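Local structure of citrate synthase (Pyrobaculum aerophilum, 2IBP) at residues L206-A218 against I366-H378. The protein probably catalyses the condensation of oxaloacetate with acetyl-CoA and water to give citrate and CoA, a step of the tricarboxylic acid cycle. Sequence-based numbering, arbitrary orientation.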
ATOM      1  N   LEU A 206       9.264 -11.417  23.618  1.00  5.69           N
ATOM      2  CA  LEU A 206       7.899 -11.870  23.831  1.00  5.99           C
ATOM      3  C   LEU A 206       6.932 -11.044  23.000  1.00  8.12           C
ATOM      4  O   LEU A 206       6.065 -11.581  22.320  1.00  8.32           O
ATOM      5  CB  LEU A 206       7.525 -11.779  25.309  1.00  8.01           C
ATOM      6  CG  LEU A 206       6.146 -12.307  25.666  1.00 10.09           C
ATOM      7  CD1 LEU A 206       5.995 -13.781  25.254  1.00 14.21           C
ATOM      8  CD2 LEU A 206       5.932 -12.116  27.188  1.00 10.14           C
ATOM      9  N   TYR A 207       7.086  -9.726  23.047  1.00  5.85           N
ATOM     10  CA  TYR A 207       6.208  -8.857  22.276  1.00  5.58           C
ATOM     11  C   TYR A 207       6.279  -9.223  20.790  1.00  6.99           C
ATOM     12  O   TYR A 207       5.257  -9.329  20.113  1.00  6.73           O
ATOM     13  CB  TYR A 207       6.600  -7.399  22.464  1.00  8.11           C
ATOM     14  CG  TYR A 207       5.705  -6.466  21.677  1.00  7.29           C
ATOM     15  CD1 TYR A 207       4.573  -5.898  22.256  1.00 10.61           C
ATOM     16  CD2 TYR A 207       5.944  -6.225  20.335  1.00  9.05           C
ATOM     17  CE1 TYR A 207       3.738  -5.091  21.516  1.00  9.37           C
ATOM     18  CE2 TYR A 207       5.109  -5.435  19.601  1.00  9.61           C
ATOM     19  CZ  TYR A 207       4.012  -4.882  20.191  1.00 11.06           C
ATOM     20  OH  TYR A 207       3.179  -4.100  19.436  1.00 18.62           O
ATOM     21  N   LEU A 208       7.492  -9.463  20.310  1.00  6.20           N
ATOM     22  CA  LEU A 208       7.676  -9.780  18.901  1.00  6.55           C
ATOM     23  C   LEU A 208       6.982 -11.093  18.565  1.00  6.17           C
ATOM     24  O   LEU A 208       6.356 -11.226  17.525  1.00  7.58           O
ATOM     25  CB  LEU A 208       9.153  -9.816  18.521  1.00  4.95           C
ATOM     26  CG  LEU A 208       9.935  -8.515  18.587  1.00  6.83           C
ATOM     27  CD1 LEU A 208      11.382  -8.760  18.259  1.00 10.66           C
ATOM     28  CD2 LEU A 208       9.368  -7.420  17.704  1.00  9.61           C
ATOM     29  N   ILE A 209       7.132 -12.092  19.425  1.00  5.25           N
ATOM     30  CA  ILE A 209       6.434 -13.345  19.190  1.00  5.90           C
ATOM     31  C   ILE A 209       4.928 -13.121  19.161  1.00  5.65           C
ATOM     32  O   ILE A 209       4.225 -13.569  18.266  1.00  7.86           O
ATOM     33  CB  ILE A 209       6.727 -14.354  20.326  1.00  6.40           C
ATOM     34  CG1 ILE A 209       8.195 -14.779  20.255  1.00  7.51           C
ATOM     35  CG2 ILE A 209       5.767 -15.548  20.251  1.00  6.14           C
ATOM     36  CD1 ILE A 209       8.655 -15.622  21.431  1.00  9.90           C
ATOM     37  N   LEU A 210       4.432 -12.388  20.145  1.00  3.42           N
ATOM     38  CA  LEU A 210       2.996 -12.260  20.326  1.00  6.31           C
ATOM     39  C   LEU A 210       2.282 -11.512  19.234  1.00  7.07           C
ATOM     40  O   LEU A 210       1.105 -11.736  19.043  1.00  7.35           O
ATOM     41  CB  LEU A 210       2.651 -11.628  21.664  1.00  6.12           C
ATOM     42  CG  LEU A 210       2.994 -12.456  22.909  1.00  4.87           C
ATOM     43  CD1 LEU A 210       2.652 -11.593  24.129  1.00  6.30           C
ATOM     44  CD2 LEU A 210       2.287 -13.807  22.940  1.00  8.76           C
ATOM     45  N   HIS A 211       2.983 -10.638  18.523  1.00  6.84           N
ATOM     46  CA  HIS A 211       2.334  -9.832  17.493  1.00  7.31           C
ATOM     47  C   HIS A 211       2.739 -10.207  16.084  1.00  7.16           C
ATOM     48  O   HIS A 211       2.383  -9.511  15.136  1.00  7.73           O
ATOM     49  CB  HIS A 211       2.619  -8.356  17.774  1.00  7.58           C
ATOM     50  CG  HIS A 211       2.034  -7.891  19.077  1.00  8.79           C
ATOM     51  ND1 HIS A 211       2.616  -8.181  20.292  1.00 11.70           N
ATOM     52  CD2 HIS A 211       0.887  -7.220  19.356  1.00  9.94           C
ATOM     53  CE1 HIS A 211       1.841  -7.731  21.268  1.00  9.18           C
ATOM     54  NE2 HIS A 211       0.795  -7.124  20.726  1.00 10.43           N
ATOM     55  N   ALA A 212       3.423 -11.344  15.937  1.00  5.33           N
ATOM     56  CA  ALA A 212       3.979 -11.761  14.649  1.00  7.75           C
ATOM     57  C   ALA A 212       2.963 -11.921  13.524  1.00  4.59           C
ATOM     58  O   ALA A 212       3.281 -11.622  12.360  1.00  7.89           O
ATOM     59  CB  ALA A 212       4.803 -13.010  14.815  1.00  9.25           C
ATOM     60  N   ASP A 213       1.779 -12.436  13.847  1.00  7.27           N
ATOM     61  CA  ASP A 213       0.704 -12.511  12.852  1.00  8.03           C
ATOM     62  C   ASP A 213      -0.633 -12.540  13.548  1.00  6.81           C
ATOM     63  O   ASP A 213      -0.734 -12.975  14.700  1.00  7.01           O
ATOM     64  CB  ASP A 213       0.819 -13.715  11.924  1.00  9.38           C
ATOM     65  CG  ASP A 213       0.026 -13.510  10.641  1.00 14.96           C
ATOM     66  OD1 ASP A 213       0.246 -12.468   9.989  1.00 11.45           O
ATOM     67  OD2 ASP A 213      -0.845 -14.345  10.302  1.00 13.09           O
ATOM     68  N   HIS A 214      -1.662 -12.035  12.879  1.00  9.91           N
ATOM     69  CA  HIS A 214      -2.975 -12.043  13.473  1.00  7.53           C
ATOM     70  C   HIS A 214      -4.004 -11.894  12.372  1.00 12.02           C
ATOM     71  O   HIS A 214      -4.529 -10.812  12.150  1.00 15.92           O
ATOM     72  CB  HIS A 214      -3.069 -10.945  14.535  1.00 10.55           C
ATOM     73  CG  HIS A 214      -3.970 -11.282  15.685  1.00  9.88           C
ATOM     74  ND1 HIS A 214      -5.149 -10.613  15.932  1.00 12.94           N
ATOM     75  CD2 HIS A 214      -3.901 -12.271  16.610  1.00 13.85           C
ATOM     76  CE1 HIS A 214      -5.730 -11.131  17.003  1.00 13.33           C
ATOM     77  NE2 HIS A 214      -4.983 -12.125  17.444  1.00 12.27           N
ATOM     78  N   GLU A 215      -4.156 -12.982  11.619  1.00 18.55           N
ATOM     79  CA  GLU A 215      -5.061 -13.045  10.482  1.00 25.87           C
ATOM     80  C   GLU A 215      -4.799 -11.937   9.459  1.00 11.25           C
ATOM     81  O   GLU A 215      -3.644 -11.744   9.092  1.00 16.23           O
ATOM     82  CB  GLU A 215      -6.511 -13.203  10.931  1.00 19.72           C
ATOM     83  CG  GLU A 215      -6.670 -14.560  11.651  1.00 19.71           C
ATOM     84  CD  GLU A 215      -8.081 -14.909  12.073  1.00 27.70           C
ATOM     85  OE1 GLU A 215      -8.955 -14.016  12.170  1.00 27.92           O
ATOM     86  OE2 GLU A 215      -8.287 -16.101  12.373  1.00 26.87           O
ATOM     87  N   VAL A 216      -5.836 -11.270   8.941  1.00 14.55           N
ATOM     88  CA  VAL A 216      -5.627 -10.347   7.824  1.00 13.11           C
ATOM     89  C   VAL A 216      -6.190  -8.941   8.023  1.00 10.63           C
ATOM     90  O   VAL A 216      -7.223  -8.569   7.423  1.00 12.57           O
ATOM     91  CB  VAL A 216      -6.182 -10.926   6.492  1.00 13.44           C
ATOM     92  CG1 VAL A 216      -5.648 -10.098   5.317  1.00 12.80           C
ATOM     93  CG2 VAL A 216      -5.770 -12.375   6.318  1.00 13.32           C
ATOM     94  N   PRO A 217      -5.529  -8.154   8.884  1.00 10.82           N
ATOM     95  CA  PRO A 217      -5.915  -6.764   9.065  1.00 12.40           C
ATOM     96  C   PRO A 217      -5.517  -5.932   7.853  1.00  9.72           C
ATOM     97  O   PRO A 217      -4.862  -6.434   6.921  1.00  7.94           O
ATOM     98  CB  PRO A 217      -5.137  -6.332  10.307  1.00 14.77           C
ATOM     99  CG  PRO A 217      -3.971  -7.237  10.359  1.00 16.09           C
ATOM    100  CD  PRO A 217      -4.372  -8.529   9.717  1.00 12.31           C
ATOM    101  N   ALA A 218      -5.831  -4.649   7.898  1.00  9.25           N
ATOM    102  CA  ALA A 218      -5.613  -3.789   6.747  1.00 10.04           C
ATOM    103  C   ALA A 218      -4.168  -3.742   6.270  1.00  9.49           C
ATOM    104  O   ALA A 218      -3.919  -3.686   5.067  1.00  9.69           O
ATOM    105  CB  ALA A 218      -6.141  -2.379   7.025  1.00 11.39           C
ATOM    106  N   ILE A 366       7.573  -0.752  16.529  1.00  6.83           N
ATOM    107  CA  ILE A 366       7.904  -2.060  17.123  1.00  7.85           C
ATOM    108  C   ILE A 366       6.871  -3.120  16.724  1.00  3.37           C
ATOM    109  O   ILE A 366       7.215  -4.277  16.481  1.00  6.22           O
ATOM    110  CB  ILE A 366       8.076  -1.957  18.637  1.00  5.55           C
ATOM    111  CG1 ILE A 366       9.298  -1.069  18.912  1.00  5.30           C
ATOM    112  CG2 ILE A 366       8.290  -3.337  19.276  1.00  7.02           C
ATOM    113  CD1 ILE A 366       9.429  -0.603  20.349  1.00  6.90           C
ATOM    114  N   PHE A 367       5.602  -2.738  16.629  1.00  6.29           N
ATOM    115  CA  PHE A 367       4.596  -3.662  16.107  1.00  6.78           C
ATOM    116  C   PHE A 367       5.006  -4.132  14.680  1.00  5.17           C
ATOM    117  O   PHE A 367       4.904  -5.311  14.353  1.00  6.26           O
ATOM    118  CB  PHE A 367       3.226  -2.981  16.066  1.00  7.47           C
ATOM    119  CG  PHE A 367       2.123  -3.867  15.573  1.00  8.11           C
ATOM    120  CD1 PHE A 367       1.357  -4.614  16.445  1.00 11.81           C
ATOM    121  CD2 PHE A 367       1.854  -3.960  14.216  1.00  9.41           C
ATOM    122  CE1 PHE A 367       0.323  -5.416  15.969  1.00 13.11           C
ATOM    123  CE2 PHE A 367       0.817  -4.743  13.748  1.00 12.92           C
ATOM    124  CZ  PHE A 367       0.037  -5.448  14.628  1.00  9.85           C
ATOM    125  N   ALA A 368       5.447  -3.200  13.838  1.00  6.13           N
ATOM    126  CA  ALA A 368       5.946  -3.524  12.493  1.00  6.04           C
ATOM    127  C   ALA A 368       7.130  -4.504  12.561  1.00  5.56           C
ATOM    128  O   ALA A 368       7.257  -5.407  11.726  1.00  6.26           O
ATOM    129  CB  ALA A 368       6.372  -2.232  11.749  1.00  6.68           C
ATOM    130  N   MET A 369       8.031  -4.297  13.516  1.00  6.32           N
ATOM    131  CA  MET A 369       9.161  -5.222  13.710  1.00  7.90           C
ATOM    132  C   MET A 369       8.671  -6.634  13.982  1.00  7.61           C
ATOM    133  O   MET A 369       9.311  -7.601  13.578  1.00  7.97           O
ATOM    134  CB  MET A 369      10.043  -4.769  14.871  1.00  6.57           C
ATOM    135  CG  MET A 369      10.891  -3.582  14.511  1.00  8.85           C
ATOM    136  SD  MET A 369      11.482  -2.724  15.978  1.00  8.66           S
ATOM    137  CE  MET A 369      11.915  -4.093  17.046  1.00 11.02           C
ATOM    138  N   SER A 370       7.557  -6.758  14.687  1.00  5.51           N
ATOM    139  CA  SER A 370       6.978  -8.047  14.948  1.00  6.27           C
ATOM    140  C   SER A 370       6.259  -8.619  13.717  1.00  7.94           C
ATOM    141  O   SER A 370       6.550  -9.726  13.230  1.00  7.05           O
ATOM    142  CB  SER A 370       5.962  -7.948  16.080  1.00  7.04           C
ATOM    143  OG  SER A 370       5.320  -9.181  16.259  1.00  6.84           O
ATOM    144  N   ARG A 371       5.313  -7.826  13.225  1.00  6.06           N
ATOM    145  CA  ARG A 371       4.398  -8.254  12.185  1.00  5.93           C
ATOM    146  C   ARG A 371       4.995  -8.431  10.801  1.00  5.86           C
ATOM    147  O   ARG A 371       4.413  -9.109   9.967  1.00  6.20           O
ATOM    148  CB  ARG A 371       3.232  -7.275  12.116  1.00  6.33           C
ATOM    149  CG  ARG A 371       2.145  -7.628  11.128  1.00  8.40           C
ATOM    150  CD  ARG A 371       1.492  -8.983  11.377  1.00  7.41           C
ATOM    151  NE  ARG A 371       1.072  -9.117  12.782  1.00  7.35           N
ATOM    152  CZ  ARG A 371      -0.115  -8.742  13.254  1.00  8.03           C
ATOM    153  NH1 ARG A 371      -1.090  -8.359  12.439  1.00  9.54           N
ATOM    154  NH2 ARG A 371      -0.370  -8.817  14.547  1.00  9.24           N
ATOM    155  N   VAL A 372       6.180  -7.881  10.585  1.00  4.57           N
ATOM    156  CA  VAL A 372       6.804  -7.988   9.274  1.00  6.07           C
ATOM    157  C   VAL A 372       6.916  -9.452   8.846  1.00  4.91           C
ATOM    158  O   VAL A 372       6.724  -9.779   7.668  1.00  6.30           O
ATOM    159  CB  VAL A 372       8.151  -7.274   9.213  1.00  6.34           C
ATOM    160  CG1 VAL A 372       9.087  -7.804  10.270  1.00  6.59           C
ATOM    161  CG2 VAL A 372       8.735  -7.370   7.793  1.00  7.33           C
ATOM    162  N   VAL A 373       7.147 -10.360   9.794  1.00  5.46           N
ATOM    163  CA  VAL A 373       7.236 -11.755   9.392  1.00  5.53           C
ATOM    164  C   VAL A 373       5.890 -12.284   8.890  1.00  7.06           C
ATOM    165  O   VAL A 373       5.839 -13.026   7.921  1.00  7.89           O
ATOM    166  CB  VAL A 373       7.850 -12.679  10.458  1.00  8.31           C
ATOM    167  CG1 VAL A 373       6.958 -12.828  11.685  1.00  7.36           C
ATOM    168  CG2 VAL A 373       8.149 -14.048   9.825  1.00  9.29           C
ATOM    169  N   GLY A 374       4.801 -11.893   9.543  1.00  4.82           N
ATOM    170  CA  GLY A 374       3.478 -12.272   9.081  1.00  4.96           C
ATOM    171  C   GLY A 374       3.229 -11.694   7.695  1.00  6.52           C
ATOM    172  O   GLY A 374       2.760 -12.383   6.802  1.00  9.18           O
ATOM    173  N   TRP A 375       3.577 -10.428   7.494  1.00  4.99           N
ATOM    174  CA  TRP A 375       3.346  -9.797   6.208  1.00  4.75           C
ATOM    175  C   TRP A 375       4.042 -10.553   5.094  1.00  6.80           C
ATOM    176  O   TRP A 375       3.405 -10.893   4.094  1.00  8.46           O
ATOM    177  CB  TRP A 375       3.813  -8.349   6.194  1.00  6.75           C
ATOM    178  CG  TRP A 375       3.048  -7.437   7.079  1.00  3.58           C
ATOM    179  CD1 TRP A 375       1.741  -7.501   7.380  1.00  5.91           C
ATOM    180  CD2 TRP A 375       3.528  -6.196   7.621  1.00  5.88           C
ATOM    181  NE1 TRP A 375       1.383  -6.429   8.171  1.00  6.59           N
ATOM    182  CE2 TRP A 375       2.469  -5.619   8.333  1.00  4.64           C
ATOM    183  CE3 TRP A 375       4.765  -5.544   7.607  1.00  8.43           C
ATOM    184  CZ2 TRP A 375       2.604  -4.422   9.026  1.00  5.83           C
ATOM    185  CZ3 TRP A 375       4.904  -4.362   8.323  1.00  7.40           C
ATOM    186  CH2 TRP A 375       3.829  -3.823   9.024  1.00  6.81           C
ATOM    187  N   VAL A 376       5.340 -10.796   5.254  1.00  6.03           N
ATOM    188  CA  VAL A 376       6.097 -11.487   4.198  1.00  5.51           C
ATOM    189  C   VAL A 376       5.599 -12.932   4.000  1.00  9.66           C
ATOM    190  O   VAL A 376       5.463 -13.399   2.856  1.00  8.09           O
ATOM    191  CB  VAL A 376       7.621 -11.369   4.350  1.00  7.94           C
ATOM    192  CG1 VAL A 376       8.029  -9.904   4.310  1.00  7.94           C
ATOM    193  CG2 VAL A 376       8.102 -12.037   5.650  1.00  8.74           C
ATOM    194  N   ALA A 377       5.269 -13.622   5.086  1.00  4.66           N
ATOM    195  CA  ALA A 377       4.737 -14.991   4.976  1.00  7.31           C
ATOM    196  C   ALA A 377       3.436 -14.973   4.184  1.00  8.05           C
ATOM    197  O   ALA A 377       3.163 -15.855   3.367  1.00  8.80           O
ATOM    198  CB  ALA A 377       4.497 -15.601   6.358  1.00  6.14           C
ATOM    199  N   HIS A 378       2.592 -13.981   4.469  1.00  6.71           N
ATOM    200  CA  HIS A 378       1.303 -13.872   3.787  1.00  8.01           C
ATOM    201  C   HIS A 378       1.479 -13.600   2.304  1.00  7.59           C
ATOM    202  O   HIS A 378       0.797 -14.197   1.496  1.00  8.73           O
ATOM    203  CB  HIS A 378       0.428 -12.805   4.417  1.00  8.95           C
ATOM    204  CG  HIS A 378      -0.386 -13.297   5.567  1.00  7.60           C
ATOM    205  ND1 HIS A 378      -1.598 -13.937   5.402  1.00  9.32           N
ATOM    206  CD2 HIS A 378      -0.198 -13.192   6.905  1.00  9.08           C
ATOM    207  CE1 HIS A 378      -2.100 -14.236   6.585  1.00 11.66           C
ATOM    208  NE2 HIS A 378      -1.263 -13.811   7.513  1.00 10.65           N
TER
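The guanidinium of R371 lies between H214 N, 3.6 Å above the centre of one face and belonging to the loop after helix 198-210, and F367 CZ, 3.3 Å above the plane on the opposite face but offset toward the rim; H211 O and P217 CG stand at its edges. In this mainly helical citrate synthase fold, helix 363-382 packs against that loop, which carries H214, close to the predicted catalytic H289. R371 binds side-on: NE (2.7 Å) and NH2 (2.9 Å) both donate to H211 O, in the guanidinium plane, although NH2 comes from above the carbonyl plane. CG anti to the backbone N (chi1 -177°) and bends at chi2 and chi3 fold the chain back to this oxygen. A leucine here would probably leave H211 O without both donors and open a gap between the H214 backbone and F367. The neighbouring rings meet at their rims: H211 meets F367 with planes at 69°, while Y207 OH sits at the edge of F367, 3.5 Å from CD1. H211 ND1 lies over the centre of the Y207 ring and donates to Y207 O in its own ring plane. Farther along, D213 approaches H378 from the opposite direction; D213 OD2 is also hydrogen-bonded to S37 OG, and H378 ND1 to K32. H378 NE2 donates to the syn side of D213 OD2 at 2.9 Å, tilted somewhat out of the carboxylate plane, with an N-H...O angle of 156°.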